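Local coordinates for protein ricin B-related lectin (Polyporus squamosus, PDB 5MUA) that binds galactose through a ricin B-type lectin domain and carries a papain-like, calcium-binding protease domain that binds the inhibitor E-64, at residues B[60-65]-B[69-74]. Numbering follows the deposited sequence.
With GAL (beta-D-galactopyranose), chain J.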
ATOM      1  N   TYR B  60      -6.796 -28.604 -18.915  1.00 13.66           N
ATOM      2  CA  TYR B  60      -6.839 -27.452 -18.010  1.00 12.23           C
ATOM      3  C   TYR B  60      -7.979 -27.596 -17.045  1.00 13.15           C
ATOM      4  O   TYR B  60      -9.036 -28.192 -17.380  1.00 12.88           O
ATOM      5  CB  TYR B  60      -7.093 -26.155 -18.800  1.00 12.89           C
ATOM      6  CG  TYR B  60      -6.035 -25.866 -19.836  1.00 13.47           C
ATOM      7  CD1 TYR B  60      -4.869 -25.148 -19.513  1.00 13.82           C
ATOM      8  CD2 TYR B  60      -6.191 -26.286 -21.171  1.00 14.11           C
ATOM      9  CE1 TYR B  60      -3.867 -24.898 -20.490  1.00 15.45           C
ATOM     10  CE2 TYR B  60      -5.227 -26.060 -22.126  1.00 15.88           C
ATOM     11  CZ  TYR B  60      -4.069 -25.367 -21.796  1.00 17.37           C
ATOM     12  OH  TYR B  60      -3.137 -25.158 -22.776  1.00 17.73           O
ATOM     13  N   THR B  61      -7.805 -27.009 -15.842  1.00 11.95           N
ATOM     14  CA  THR B  61      -8.970 -26.667 -15.028  1.00 11.46           C
ATOM     15  C   THR B  61      -9.411 -25.281 -15.488  1.00 11.24           C
ATOM     16  O   THR B  61      -8.608 -24.493 -15.974  1.00 11.01           O
ATOM     17  CB  THR B  61      -8.641 -26.632 -13.547  1.00 12.56           C
ATOM     18  OG1 THR B  61      -7.426 -25.898 -13.293  1.00 12.11           O
ATOM     19  CG2 THR B  61      -8.504 -28.009 -13.019  1.00 14.07           C
ATOM     20  N   VAL B  62     -10.690 -25.003 -15.306  1.00 11.29           N
ATOM     21  CA  VAL B  62     -11.317 -23.763 -15.675  1.00 11.64           C
ATOM     22  C   VAL B  62     -12.047 -23.326 -14.422  1.00 11.26           C
ATOM     23  O   VAL B  62     -13.080 -23.869 -14.027  1.00 11.34           O
ATOM     24  CB  VAL B  62     -12.286 -23.935 -16.890  1.00 10.86           C
ATOM     25  CG1 VAL B  62     -13.006 -22.638 -17.215  1.00 11.68           C
ATOM     26  CG2 VAL B  62     -11.523 -24.477 -18.050  1.00 11.60           C
ATOM     27  N   ARG B  63     -11.454 -22.369 -13.753  1.00 12.05           N
ATOM     28  CA  ARG B  63     -11.901 -21.901 -12.424  1.00 12.56           C
ATOM     29  C   ARG B  63     -12.518 -20.538 -12.480  1.00 11.79           C
ATOM     30  O   ARG B  63     -11.976 -19.651 -13.133  1.00 11.38           O
ATOM     31  CB  ARG B  63     -10.673 -21.893 -11.491  1.00 14.60           C
ATOM     32  CG  ARG B  63     -10.996 -21.726 -10.042  1.00 15.27           C
ATOM     33  CD  ARG B  63      -9.754 -21.644  -9.158  1.00 14.95           C
ATOM     34  NE  ARG B  63     -10.204 -21.784  -7.796  1.00 15.57           N
ATOM     35  CZ  ARG B  63      -9.409 -21.759  -6.738  1.00 15.79           C
ATOM     36  NH1 ARG B  63      -8.101 -21.522  -6.866  1.00 14.84           N
ATOM     37  NH2 ARG B  63      -9.940 -21.970  -5.565  1.00 17.15           N
ATOM     38  N   ASN B  64     -13.607 -20.342 -11.767  1.00 11.92           N
ATOM     39  CA  ASN B  64     -14.255 -19.035 -11.713  1.00 11.82           C
ATOM     40  C   ASN B  64     -13.406 -18.142 -10.787  1.00 12.21           C
ATOM     41  O   ASN B  64     -13.190 -18.486  -9.647  1.00 13.19           O
ATOM     42  CB  ASN B  64     -15.698 -19.166 -11.244  1.00 11.92           C
ATOM     43  CG  ASN B  64     -16.472 -17.910 -11.450  1.00 12.38           C
ATOM     44  OD1 ASN B  64     -16.682 -17.160 -10.521  1.00 13.38           O
ATOM     45  ND2 ASN B  64     -16.918 -17.666 -12.683  1.00 12.16           N
ATOM     46  N   ALA B  65     -12.818 -17.069 -11.301  1.00 12.81           N
ATOM     47  CA  ALA B  65     -11.861 -16.274 -10.481  1.00 12.58           C
ATOM     48  C   ALA B  65     -12.645 -15.731  -9.274  1.00 12.90           C
ATOM     49  O   ALA B  65     -12.093 -15.691  -8.159  1.00 12.73           O
ATOM     50  CB  ALA B  65     -11.241 -15.127 -11.275  1.00 13.22           C
ATOM     51  N   SER B  69     -15.022 -21.551  -7.492  1.00 14.09           N
ATOM     52  CA  SER B  69     -15.608 -22.826  -7.943  1.00 14.24           C
ATOM     53  C   SER B  69     -14.940 -23.227  -9.296  1.00 12.80           C
ATOM     54  O   SER B  69     -14.562 -22.398 -10.125  1.00 14.09           O
ATOM     55  CB  SER B  69     -17.113 -22.610  -8.260  1.00 14.72           C
ATOM     56  OG  SER B  69     -17.827 -22.128  -7.186  1.00 22.58           O
ATOM     57  N   TYR B  70     -14.856 -24.521  -9.503  1.00 10.99           N
ATOM     58  CA  TYR B  70     -14.348 -25.115 -10.732  1.00 11.18           C
ATOM     59  C   TYR B  70     -15.493 -25.529 -11.657  1.00 10.70           C
ATOM     60  O   TYR B  70     -16.452 -26.170 -11.234  1.00 11.26           O
ATOM     61  CB  TYR B  70     -13.484 -26.341 -10.404  1.00 11.20           C
ATOM     62  CG  TYR B  70     -12.151 -25.923  -9.784  1.00 11.34           C
ATOM     63  CD1 TYR B  70     -12.062 -25.498  -8.455  1.00 11.30           C
ATOM     64  CD2 TYR B  70     -10.980 -25.884 -10.554  1.00 12.58           C
ATOM     65  CE1 TYR B  70     -10.878 -25.061  -7.916  1.00 10.81           C
ATOM     66  CE2 TYR B  70      -9.765 -25.545  -9.995  1.00 12.74           C
ATOM     67  CZ  TYR B  70      -9.723 -25.112  -8.680  1.00 11.61           C
ATOM     68  OH  TYR B  70      -8.556 -24.669  -8.189  1.00 12.67           O
ATOM     69  N   MET B  71     -15.331 -25.229 -12.929  1.00 10.82           N
ATOM     70  CA  MET B  71     -16.277 -25.694 -13.990  1.00 10.79           C
ATOM     71  C   MET B  71     -16.249 -27.227 -13.969  1.00 10.94           C
ATOM     72  O   MET B  71     -15.177 -27.859 -14.030  1.00 10.27           O
ATOM     73  CB  MET B  71     -15.873 -25.199 -15.317  1.00 11.17           C
ATOM     74  CG  MET B  71     -16.886 -25.503 -16.406  1.00 10.89           C
ATOM     75  SD  MET B  71     -16.265 -24.892 -18.050  0.75 12.40           S
ATOM     76  CE  MET B  71     -16.736 -23.160 -18.068  0.75 12.73           C
ATOM     77  N   ASP B  72     -17.427 -27.820 -13.834  1.00 11.39           N
ATOM     78  CA  ASP B  72     -17.532 -29.231 -13.473  1.00 11.17           C
ATOM     79  C   ASP B  72     -18.726 -29.819 -14.271  1.00 12.25           C
ATOM     80  O   ASP B  72     -19.795 -29.203 -14.379  1.00 11.12           O
ATOM     81  CB  ASP B  72     -17.722 -29.273 -11.931  1.00 11.11           C
ATOM     82  CG  ASP B  72     -18.128 -30.685 -11.354  1.00 11.93           C
ATOM     83  OD1 ASP B  72     -19.187 -31.243 -11.776  1.00 11.55           O
ATOM     84  OD2 ASP B  72     -17.452 -31.089 -10.377  1.00 11.85           O
ATOM     85  N   LEU B  73     -18.513 -31.004 -14.843  1.00 11.44           N
ATOM     86  CA  LEU B  73     -19.574 -31.685 -15.584  1.00 12.09           C
ATOM     87  C   LEU B  73     -20.328 -32.565 -14.544  1.00 12.88           C
ATOM     88  O   LEU B  73     -19.754 -33.535 -13.994  1.00 11.50           O
ATOM     89  CB  LEU B  73     -18.986 -32.527 -16.707  1.00 11.85           C
ATOM     90  CG  LEU B  73     -20.026 -33.242 -17.563  1.00 13.51           C
ATOM     91  CD1 LEU B  73     -20.975 -32.280 -18.301  1.00 15.09           C
ATOM     92  CD2 LEU B  73     -19.274 -34.010 -18.611  1.00 14.67           C
ATOM     93  N   ALA B  74     -21.542 -32.155 -14.216  1.00 12.25           N
ATOM     94  CA  ALA B  74     -22.295 -32.678 -13.082  1.00 12.89           C
ATOM     95  C   ALA B  74     -22.392 -34.169 -13.091  1.00 13.69           C
ATOM     96  O   ALA B  74     -22.762 -34.813 -14.108  1.00 13.16           O
ATOM     97  CB  ALA B  74     -23.727 -32.058 -13.028  1.00 13.04           C
TER
HETATM   98  C1  GAL J 301     -20.531 -35.639  -8.154  1.00 20.65           C
HETATM   99  C2  GAL J 301     -19.203 -35.211  -8.774  1.00 19.11           C
HETATM  100  C3  GAL J 301     -18.875 -33.742  -8.594  1.00 17.16           C
HETATM  101  C4  GAL J 301     -20.098 -32.908  -9.003  1.00 17.50           C
HETATM  102  C5  GAL J 301     -21.378 -33.428  -8.295  1.00 20.12           C
HETATM  103  C6  GAL J 301     -22.650 -32.747  -8.750  1.00 22.85           C
HETATM  104  O1  GAL J 301     -20.772 -36.927  -8.640  1.00 22.11           O
HETATM  105  O2  GAL J 301     -18.156 -35.981  -8.159  1.00 19.75           O
HETATM  106  O3  GAL J 301     -17.678 -33.477  -9.370  1.00 17.01           O
HETATM  107  O4  GAL J 301     -20.215 -33.046 -10.444  1.00 14.69           O
HETATM  108  O5  GAL J 301     -21.580 -34.826  -8.563  1.00 20.40           O
HETATM  109  O6  GAL J 301     -23.719 -33.218  -7.946  1.00 27.41           O
HETATM  110  O   HOH W   1     -12.378 -27.051 -13.955  1.00 12.72           O
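Arg63 and Tyr70 form a single antiparallel beta bridge where strands 60-64 and 70-73 of the ricin-type beta-trefoil lectin domain splay apart, their N-to-C directions diverging by 118°. Two backbone hydrogen bonds frame it, Met71 N to Val62 O at 2.8 Å and Asn64 N to Ser69 O, also 2.8 Å. Beyond the bridge a water takes over: it accepts from Val62 N and donates to Met71 O, which also receives Trp97 NE1. On the buried side the Val62 and Met71 side chains run alongside each other, with Trp49 and Leu21 nearby. Asn64 OD1 takes the amide of Ala67, tying the strand end to the short turn. Strand 70-73 then leads to the galactose site, where Asp72 OD1 accepts O4 of the sugar over a very short 2.5 Å and OD2 accepts O3 at 2.6 Å; Gln95 NE2 also bonds OD2. Opposite Val62 and Met71, Thr61 CB meets the edge of the Tyr70 ring, and the Arg63 guanidinium lies over Tyr70 OH without hydrogen bonding. The extended Arg63 chain carries NE to Gly68 O, and its anti chi1 (-168°) sets CG over the ring in a CH-pi contact, 3.9 Å from the Tyr70 centroid and 11° off its normal.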